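Local coordinates for protein flower-specific defensin (Nicotiana alata, PDB 4AAZ) that defends the plant as a secreted antifungal peptide, active against Fusarium oxysporum and Botrytis cinerea, and retards the growth of Helicoverpa caterpillars, at residues 24-30 with 41-46; 14-20 with 31-35. All blocks are in the same frame, centred on the assembly; numbering follows the deposited sequence. Where two conformers were deposited one is given.

Interaction 1: residues 24-30 with 41-46; sequences CISEKFT and CLCTKP
Cys43, Phe29 and Lys45 carry this contact between the C-terminal end of a helix with the turn after it, residues 24-30, and a strand, residues 41-46. The nearest CA pairs are Cys24 with Cys43 at 5.3 Å and Phe29 with Lys45 at 5.1 Å. Helical geometry ends after Ser26. A Schellman motif closes the helix: Lys28 has positive phi (74°), Phe29 N donates a hydrogen bond to Cys24 O at 3.0 Å, and Lys28 N donates one to Ile25 O at 3.0 Å. The chain then turns back toward the strand. Cys24 SG and Cys43 SG form a disulfide of 2.0 Å with chi3 -78°; both cysteines are m rotamers. Cys24 SG also packs on Cys41 SG at 3.6 Å. Phe29 (m, chi2 90°) lays one ring face over Cys43 CB, 3.5 Å from the ring centroid, a CH-pi contact. Cys43 SG, 4.3 Å from that centroid, makes an oblique sulfur-aromatic contact. Lys45, extended beyond a p chi1, places NZ 4.8 Å from the Phe29 centroid as an off-centre cation-pi contact. One water joins Lys45 NZ (2.8 Å) to Glu27 O (2.9 Å). Thr30 N donates to Thr44 O at 3.0 Å. Cys24-Cys43, with Cys20-Cys41 one helical turn earlier, pins the helix to the central strand, the defining pair of the cysteine-stabilised alpha-beta fold. Strand 41-46 runs between 2-6 and 31-34. Phe29 also touches Thr5 of strand 2-6, and the Glu27 carboxylate is hydrogen-bonded to Ser7, Asn8 and Thr9.

Interaction 2: residues 14-20 with 31-35; sequences CITKPPC and DGHCS. With PO4 (phosphate ion), chain F; EDO (1,2-ethanediol), chain C.
Lys17 NZ makes a salt bridge with Asp31 OD2 at 2.9 Å and a weak hydrogen bond to Asp31 OD1 at 3.1 Å. It also donates to Gly32 O at 2.7 Å. These bonds join residue 17 to an edge strand of the defensin alpha-beta scaffold, the cysteine-stabilised type. Residues 14-16 are non-helical and lead into helix 17-26; residues 31-34 are extended. Lys17 leaves the backbone sideways. Its first three chi angles are t and chi4 is p (69°), which brings the ammonium to the strand. Asp31 has chi1 t and chi2 46°. A 1,2-ethanediol, probably from the crystallisation liquor, donates from O2 to Asp31 OD1 at 2.7 Å. Ser35 OG donates to O1 of a phosphate ion, also probably from the liquor, at 2.6 Å. One water donates to both Cys14 O, at 2.8 Å, and Ser35 O, at 2.9 Å. The nearest CA pairs are Cys14 with Cys34 at 5.2 Å, Lys17 with His33 at 5.6 Å, and Cys20 with Gly32 at 5.4 Å. The disulfide Cys14 SG to Cys34 SG is 2.1 Å long with chi3 -68°, from a t and an m rotamer. It ties the segment before the helix to the end of the strand. Cys20 (t) turns toward the strand, with SG 3.5 Å from His33 O; its disulfide goes to Cys41. Gly32 lets the helix lie close, since an ideal CB there would clash with Cys20 O. Cys34 SG also packs against the backbone of residues 15-16, 3.6 Å from Ile15 N and 3.8 Å from Thr16 O.

In the fold
From the N terminus, strand 2-6 comes first and residues 14-20 lead into helix 17-26. Residues 24-30 end that helix and pass directly into strand 31-34, where interaction 2 closes its loop back to 14-20. The chain then returns through strand 41-46, where interaction 1 closes its own loop back to 24-30. The segments alternate, so the two loops cross and neither nests in the other. Interaction 2 ties the N-terminal end of the helix region to an edge strand; interaction 1 ties its C-terminal end to the central strand. The Cys20-Cys41 disulfide links the two contacts, and Leu42 pairs with His33 between the strands.

Interaction 1: residues 24-30 with 41-46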
ATOM      1  N   CYS A  24      -2.088   4.571  -1.714  1.00  2.83           N
ATOM      2  CA  CYS A  24      -1.602   4.828  -0.370  1.00  2.17           C
ATOM      3  C   CYS A  24      -1.322   6.296  -0.121  1.00  1.80           C
ATOM      4  O   CYS A  24      -1.647   6.833   0.940  1.00  2.83           O
ATOM      5  CB  CYS A  24      -0.378   3.968  -0.111  1.00  3.76           C
ATOM      6  SG  CYS A  24      -0.791   2.188   0.039  1.00  3.43           S
ATOM      7  N   ILE A  25      -0.699   6.949  -1.098  1.00  2.74           N
ATOM      8  CA  ILE A  25      -0.431   8.385  -0.961  1.00  3.97           C
ATOM      9  C   ILE A  25      -1.758   9.154  -0.914  1.00  3.46           C
ATOM     10  O   ILE A  25      -1.897  10.125  -0.168  1.00  3.83           O
ATOM     11  CB  ILE A  25       0.557   8.869  -2.057  1.00  3.00           C
ATOM     12  CG1 ILE A  25       1.907   8.231  -1.776  1.00  4.22           C
ATOM     13  CG2 ILE A  25       0.681  10.376  -2.066  1.00  5.29           C
ATOM     14  CD1 ILE A  25       2.976   8.485  -2.837  1.00  6.32           C
ATOM     15  N   SER A  26      -2.751   8.728  -1.693  1.00  3.65           N
ATOM     16  CA  SER A  26      -4.094   9.320  -1.672  0.51  2.65           C
ATOM     17  C   SER A  26      -4.713   9.233  -0.293  1.00  5.39           C
ATOM     18  O   SER A  26      -5.537  10.069   0.076  1.00  5.66           O
ATOM     19  CB  SER A  26      -5.043   8.624  -2.656  0.51  6.49           C
ATOM     20  OG  SER A  26      -4.725   8.880  -4.007  0.51 12.81           O
ATOM     21  N   GLU A  27      -4.318   8.198   0.468  1.00  3.21           N
ATOM     22  CA  GLU A  27      -4.821   7.928   1.808  1.00  2.92           C
ATOM     23  C   GLU A  27      -3.933   8.524   2.902  1.00  4.80           C
ATOM     24  O   GLU A  27      -4.127   8.260   4.068  1.00  5.65           O
ATOM     25  CB  GLU A  27      -4.940   6.423   2.022  1.00  3.44           C
ATOM     26  CG  GLU A  27      -5.996   5.764   1.172  1.00  4.55           C
ATOM     27  CD  GLU A  27      -5.996   4.253   1.270  1.00  5.03           C
ATOM     28  OE1 GLU A  27      -6.003   3.706   2.393  1.00  4.69           O
ATOM     29  OE2 GLU A  27      -6.007   3.573   0.209  1.00  5.44           O
ATOM     30  N   LYS A  28      -2.970   9.350   2.494  1.00  4.42           N
ATOM     31  CA  LYS A  28      -2.084  10.076   3.412  1.00  4.75           C
ATOM     32  C   LYS A  28      -1.028   9.208   4.073  1.00  4.75           C
ATOM     33  O   LYS A  28      -0.494   9.553   5.120  1.00  7.09           O
ATOM     34  CB  LYS A  28      -2.861  10.925   4.420  1.00  6.95           C
ATOM     35  CG  LYS A  28      -3.742  11.972   3.764  1.00 10.18           C
ATOM     36  CD  LYS A  28      -4.517  12.802   4.805  1.00 13.28           C
ATOM     37  CE  LYS A  28      -5.851  13.292   4.254  1.00 31.10           C
ATOM     38  NZ  LYS A  28      -6.818  12.161   3.992  1.00 46.52           N
ATOM     39  N   PHE A  29      -0.687   8.099   3.432  1.00  3.20           N
ATOM     40  CA  PHE A  29       0.516   7.372   3.755  1.00  2.54           C
ATOM     41  C   PHE A  29       1.633   7.911   2.880  1.00  4.10           C
ATOM     42  O   PHE A  29       1.408   8.718   1.986  1.00  5.96           O
ATOM     43  CB  PHE A  29       0.299   5.876   3.537  1.00  3.47           C
ATOM     44  CG  PHE A  29      -0.729   5.257   4.453  1.00  3.26           C
ATOM     45  CD1 PHE A  29      -2.063   5.219   4.078  1.00  4.34           C
ATOM     46  CD2 PHE A  29      -0.352   4.701   5.669  1.00  4.89           C
ATOM     47  CE1 PHE A  29      -3.005   4.659   4.887  1.00  6.68           C
ATOM     48  CE2 PHE A  29      -1.290   4.121   6.500  1.00  6.20           C
ATOM     49  CZ  PHE A  29      -2.624   4.107   6.119  1.00  8.30           C
ATOM     50  N   THR A  30       2.858   7.459   3.115  1.00  2.96           N
ATOM     51  CA  THR A  30       3.981   7.963   2.357  1.00  3.97           C
ATOM     52  C   THR A  30       4.445   7.003   1.256  1.00  4.18           C
ATOM     53  O   THR A  30       5.200   7.410   0.377  1.00  4.67           O
ATOM     54  CB  THR A  30       5.159   8.379   3.248  1.00  5.62           C
ATOM     55  OG1 THR A  30       5.547   7.292   4.071  1.00  6.53           O
ATOM     56  CG2 THR A  30       4.771   9.531   4.165  1.00  7.39           C
ATOM     57  N   CYS A  41      -2.035  -4.638  -1.204  1.00  2.60           N
ATOM     58  CA  CYS A  41      -1.382  -3.338  -1.209  1.00  2.60           C
ATOM     59  C   CYS A  41      -1.234  -2.859   0.222  1.00  2.46           C
ATOM     60  O   CYS A  41      -2.254  -2.578   0.891  1.00  3.83           O
ATOM     61  CB  CYS A  41      -2.220  -2.377  -2.028  1.00  3.87           C
ATOM     62  SG  CYS A  41      -1.632  -0.670  -2.009  1.00  3.30           S
ATOM     63  N   LEU A  42       0.008  -2.821   0.699  1.00  2.49           N
ATOM     64  CA  LEU A  42       0.300  -2.391   2.054  1.00  2.83           C
ATOM     65  C   LEU A  42       0.886  -1.005   2.025  1.00  2.60           C
ATOM     66  O   LEU A  42       1.929  -0.761   1.397  1.00  3.65           O
ATOM     67  CB  LEU A  42       1.253  -3.364   2.746  1.00  3.88           C
ATOM     68  CG  LEU A  42       0.764  -4.811   2.821  1.00  2.83           C
ATOM     69  CD1 LEU A  42       1.850  -5.698   3.496  1.00  7.29           C
ATOM     70  CD2 LEU A  42      -0.546  -4.899   3.566  1.00  5.19           C
ATOM     71  N   CYS A  43       0.208  -0.091   2.705  1.00  2.82           N
ATOM     72  CA  CYS A  43       0.687   1.272   2.847  1.00  2.63           C
ATOM     73  C   CYS A  43       1.634   1.386   4.031  1.00  3.78           C
ATOM     74  O   CYS A  43       1.483   0.658   5.036  1.00  4.73           O
ATOM     75  CB  CYS A  43      -0.473   2.250   3.065  1.00  4.33           C
ATOM     76  SG  CYS A  43      -1.787   2.161   1.824  1.00  4.10           S
ATOM     77  N   THR A  44       2.584   2.304   3.944  1.00  3.03           N
ATOM     78  CA  THR A  44       3.489   2.559   5.049  1.00  3.10           C
ATOM     79  C   THR A  44       3.559   4.046   5.362  1.00  4.41           C
ATOM     80  O   THR A  44       3.434   4.892   4.462  1.00  4.33           O
ATOM     81  CB  THR A  44       4.907   2.032   4.775  1.00  3.47           C
ATOM     82  OG1 THR A  44       5.366   2.485   3.496  1.00  4.93           O
ATOM     83  CG2 THR A  44       4.922   0.536   4.791  1.00  5.94           C
ATOM     84  N   LYS A  45       3.743   4.369   6.640  1.00  3.27           N
ATOM     85  CA  LYS A  45       4.054   5.738   7.049  1.00  3.47           C
ATOM     86  C   LYS A  45       4.755   5.659   8.390  1.00  3.94           C
ATOM     87  O   LYS A  45       4.664   4.626   9.061  1.00  4.61           O
ATOM     88  CB  LYS A  45       2.781   6.601   7.132  1.00  4.32           C
ATOM     89  CG  LYS A  45       1.796   6.224   8.221  1.00  5.65           C
ATOM     90  CD  LYS A  45       0.578   7.138   8.173  1.00 10.48           C
ATOM     91  CE  LYS A  45      -0.466   6.763   9.196  1.00 18.68           C
ATOM     92  NZ  LYS A  45      -1.663   7.657   9.085  1.00 19.15           N
ATOM     93  N   PRO A  46       5.454   6.718   8.802  1.00  4.84           N
ATOM     94  CA  PRO A  46       6.114   6.728  10.106  1.00  4.58           C
ATOM     95  C   PRO A  46       5.112   6.525  11.223  1.00  4.68           C
ATOM     96  O   PRO A  46       3.987   7.022  11.171  1.00  5.94           O
ATOM     97  CB  PRO A  46       6.736   8.127  10.180  1.00  7.54           C
ATOM     98  CG  PRO A  46       7.003   8.471   8.720  1.00  7.68           C
ATOM     99  CD  PRO A  46       5.774   7.922   8.013  1.00  5.49           C
TER
HETATM  100  O   HOH W   1      -3.183   7.701   6.774  1.00 18.70           O
HETATM  101  O   HOH W   2      -1.181  10.783   7.824  1.00 37.08           O
HETATM  102  O   HOH W   3       6.710   4.809   3.661  1.00  7.40           O

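Interaction 2: residues 14-20 with 31-35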
ATOM      1  N   CYS A  14      -2.516  -6.850  -5.624  1.00  4.53           N
ATOM      2  CA  CYS A  14      -1.380  -5.966  -5.818  1.00  3.70           C
ATOM      3  C   CYS A  14      -0.304  -6.737  -6.571  1.00  4.48           C
ATOM      4  O   CYS A  14       0.273  -7.700  -6.039  1.00  6.02           O
ATOM      5  CB  CYS A  14      -0.869  -5.500  -4.462  1.00  4.23           C
ATOM      6  SG  CYS A  14       0.217  -4.060  -4.551  1.00  5.15           S
ATOM      7  N   ILE A  15      -0.033  -6.314  -7.800  1.00  4.56           N
ATOM      8  CA  ILE A  15       1.017  -6.925  -8.620  1.00  6.35           C
ATOM      9  C   ILE A  15       2.112  -5.922  -8.921  1.00  6.20           C
ATOM     10  O   ILE A  15       3.288  -6.234  -8.763  1.00  8.27           O
ATOM     11  CB  ILE A  15       0.459  -7.513  -9.941  1.00  9.22           C
ATOM     12  CG1 ILE A  15      -0.550  -8.629  -9.630  1.00 10.28           C
ATOM     13  CG2 ILE A  15       1.576  -8.018 -10.838  1.00 11.20           C
ATOM     14  CD1 ILE A  15       0.031  -9.835  -8.886  1.00 13.13           C
ATOM     15  N   THR A  16       1.762  -4.711  -9.341  1.00  4.08           N
ATOM     16  CA  THR A  16       2.772  -3.684  -9.586  1.00  4.33           C
ATOM     17  C   THR A  16       2.601  -2.518  -8.623  1.00  5.91           C
ATOM     18  O   THR A  16       1.492  -2.181  -8.186  1.00  4.71           O
ATOM     19  CB  THR A  16       2.761  -3.158 -11.027  1.00  5.94           C
ATOM     20  OG1 THR A  16       1.547  -2.437 -11.261  1.00  9.52           O
ATOM     21  CG2 THR A  16       2.931  -4.278 -12.011  1.00  7.91           C
ATOM     22  N   LYS A  17       3.728  -1.912  -8.284  1.00  3.99           N
ATOM     23  CA  LYS A  17       3.776  -0.845  -7.295  1.00  3.49           C
ATOM     24  C   LYS A  17       2.989   0.431  -7.643  1.00  4.68           C
ATOM     25  O   LYS A  17       2.297   0.975  -6.774  1.00  4.38           O
ATOM     26  CB  LYS A  17       5.215  -0.448  -7.001  1.00  5.53           C
ATOM     27  CG  LYS A  17       5.348   0.552  -5.848  1.00  4.49           C
ATOM     28  CD  LYS A  17       6.784   0.986  -5.646  1.00  5.28           C
ATOM     29  CE  LYS A  17       6.968   1.823  -4.416  1.00  6.32           C
ATOM     30  NZ  LYS A  17       6.772   1.024  -3.172  1.00  6.11           N
ATOM     31  N   PRO A  18       3.111   0.949  -8.879  1.00  3.53           N
ATOM     32  CA  PRO A  18       2.584   2.322  -9.075  1.00  4.35           C
ATOM     33  C   PRO A  18       1.140   2.590  -8.616  1.00  4.10           C
ATOM     34  O   PRO A  18       0.921   3.589  -7.924  1.00  4.49           O
ATOM     35  CB  PRO A  18       2.764   2.547 -10.583  1.00  6.65           C
ATOM     36  CG  PRO A  18       4.020   1.760 -10.871  1.00  5.58           C
ATOM     37  CD  PRO A  18       3.883   0.498 -10.047  1.00  4.90           C
ATOM     38  N   PRO A  19       0.157   1.749  -8.968  1.00  3.67           N
ATOM     39  CA  PRO A  19      -1.205   2.073  -8.531  1.00  4.58           C
ATOM     40  C   PRO A  19      -1.405   1.912  -7.027  1.00  4.71           C
ATOM     41  O   PRO A  19      -2.288   2.542  -6.438  1.00  4.44           O
ATOM     42  CB  PRO A  19      -2.063   1.085  -9.311  1.00  6.04           C
ATOM     43  CG  PRO A  19      -1.172  -0.064  -9.573  1.00  5.58           C
ATOM     44  CD  PRO A  19       0.183   0.569  -9.844  1.00  4.58           C
ATOM     45  N   CYS A  20      -0.621   1.033  -6.402  1.00  3.12           N
ATOM     46  CA  CYS A  20      -0.696   0.816  -4.964  1.00  3.00           C
ATOM     47  C   CYS A  20      -0.079   2.002  -4.209  1.00  2.22           C
ATOM     48  O   CYS A  20      -0.673   2.551  -3.279  1.00  4.07           O
ATOM     49  CB  CYS A  20       0.021  -0.491  -4.610  1.00  3.10           C
ATOM     50  SG  CYS A  20       0.239  -0.755  -2.824  1.00  4.07           S
ATOM     51  N   ASP A  31       4.014   5.746   1.296  1.00  3.31           N
ATOM     52  CA  ASP A  31       4.331   4.790   0.239  1.00  2.55           C
ATOM     53  C   ASP A  31       3.326   3.649   0.287  1.00  3.15           C
ATOM     54  O   ASP A  31       2.581   3.489   1.268  1.00  3.05           O
ATOM     55  CB  ASP A  31       5.757   4.234   0.395  1.00  3.39           C
ATOM     56  CG  ASP A  31       6.198   3.376  -0.786  1.00  5.03           C
ATOM     57  OD1 ASP A  31       5.978   3.808  -1.937  1.00  5.40           O
ATOM     58  OD2 ASP A  31       6.785   2.280  -0.584  1.00  5.37           O
ATOM     59  N   GLY A  32       3.318   2.852  -0.777  1.00  2.45           N
ATOM     60  CA  GLY A  32       2.636   1.580  -0.791  1.00  2.86           C
ATOM     61  C   GLY A  32       3.456   0.572  -1.554  1.00  2.34           C
ATOM     62  O   GLY A  32       4.110   0.918  -2.522  1.00  3.95           O
ATOM     63  N   HIS A  33       3.416  -0.689  -1.124  1.00  2.52           N
ATOM     64  CA  HIS A  33       4.069  -1.781  -1.814  1.00  3.26           C
ATOM     65  C   HIS A  33       3.176  -3.010  -1.808  1.00  4.12           C
ATOM     66  O   HIS A  33       2.208  -3.094  -1.025  1.00  3.59           O
ATOM     67  CB  HIS A  33       5.411  -2.106  -1.158  1.00  3.62           C
ATOM     68  CG  HIS A  33       5.263  -2.693   0.208  1.00  3.61           C
ATOM     69  ND1 HIS A  33       4.988  -1.918   1.312  1.00  3.18           N
ATOM     70  CD2 HIS A  33       5.315  -3.972   0.646  1.00  4.34           C
ATOM     71  CE1 HIS A  33       4.869  -2.696   2.373  1.00  3.73           C
ATOM     72  NE2 HIS A  33       5.066  -3.945   1.999  1.00  5.04           N
ATOM     73  N   CYS A  34       3.497  -3.976  -2.657  1.00  3.85           N
ATOM     74  CA  CYS A  34       2.737  -5.222  -2.725  1.00  3.39           C
ATOM     75  C   CYS A  34       3.338  -6.279  -1.829  1.00  4.46           C
ATOM     76  O   CYS A  34       4.548  -6.449  -1.774  1.00  5.62           O
ATOM     77  CB  CYS A  34       2.708  -5.769  -4.145  1.00  4.27           C
ATOM     78  SG  CYS A  34       1.997  -4.683  -5.378  1.00  6.09           S
ATOM     79  N   SER A  35       2.481  -7.027  -1.130  1.00  4.72           N
ATOM     80  CA  SER A  35       2.955  -8.207  -0.398  1.00  5.44           C
ATOM     81  C   SER A  35       3.102  -9.380  -1.365  1.00  5.52           C
ATOM     82  O   SER A  35       2.595  -9.345  -2.483  1.00  7.65           O
ATOM     83  CB  SER A  35       2.035  -8.532   0.769  1.00  8.71           C
ATOM     84  OG  SER A  35       0.816  -9.089   0.333  1.00  5.84           O
TER
HETATM   85  P   PO4 F1051       0.841 -11.067   3.278  1.00  8.74           P
HETATM   86  O1  PO4 F1051      -0.048 -10.083   2.594  1.00  8.60           O
HETATM   87  O2  PO4 F1051       2.267 -10.574   3.369  1.00  9.83           O
HETATM   88  O3  PO4 F1051       0.358 -11.133   4.703  1.00 12.03           O
HETATM   89  O4  PO4 F1051       0.788 -12.353   2.577  1.00 11.42           O
HETATM   90  C1  EDO C1048      10.340   4.998  -3.167  1.00  8.46           C
HETATM   91  O1  EDO C1048      10.694   6.409  -3.174  1.00  8.35           O
HETATM   92  C2  EDO C1048       9.094   4.755  -2.322  1.00  7.54           C
HETATM   93  O2  EDO C1048       7.962   5.290  -2.997  1.00  6.66           O
HETATM   94  O   HOH W   4       2.397  -9.352  -5.399  1.00 16.24           O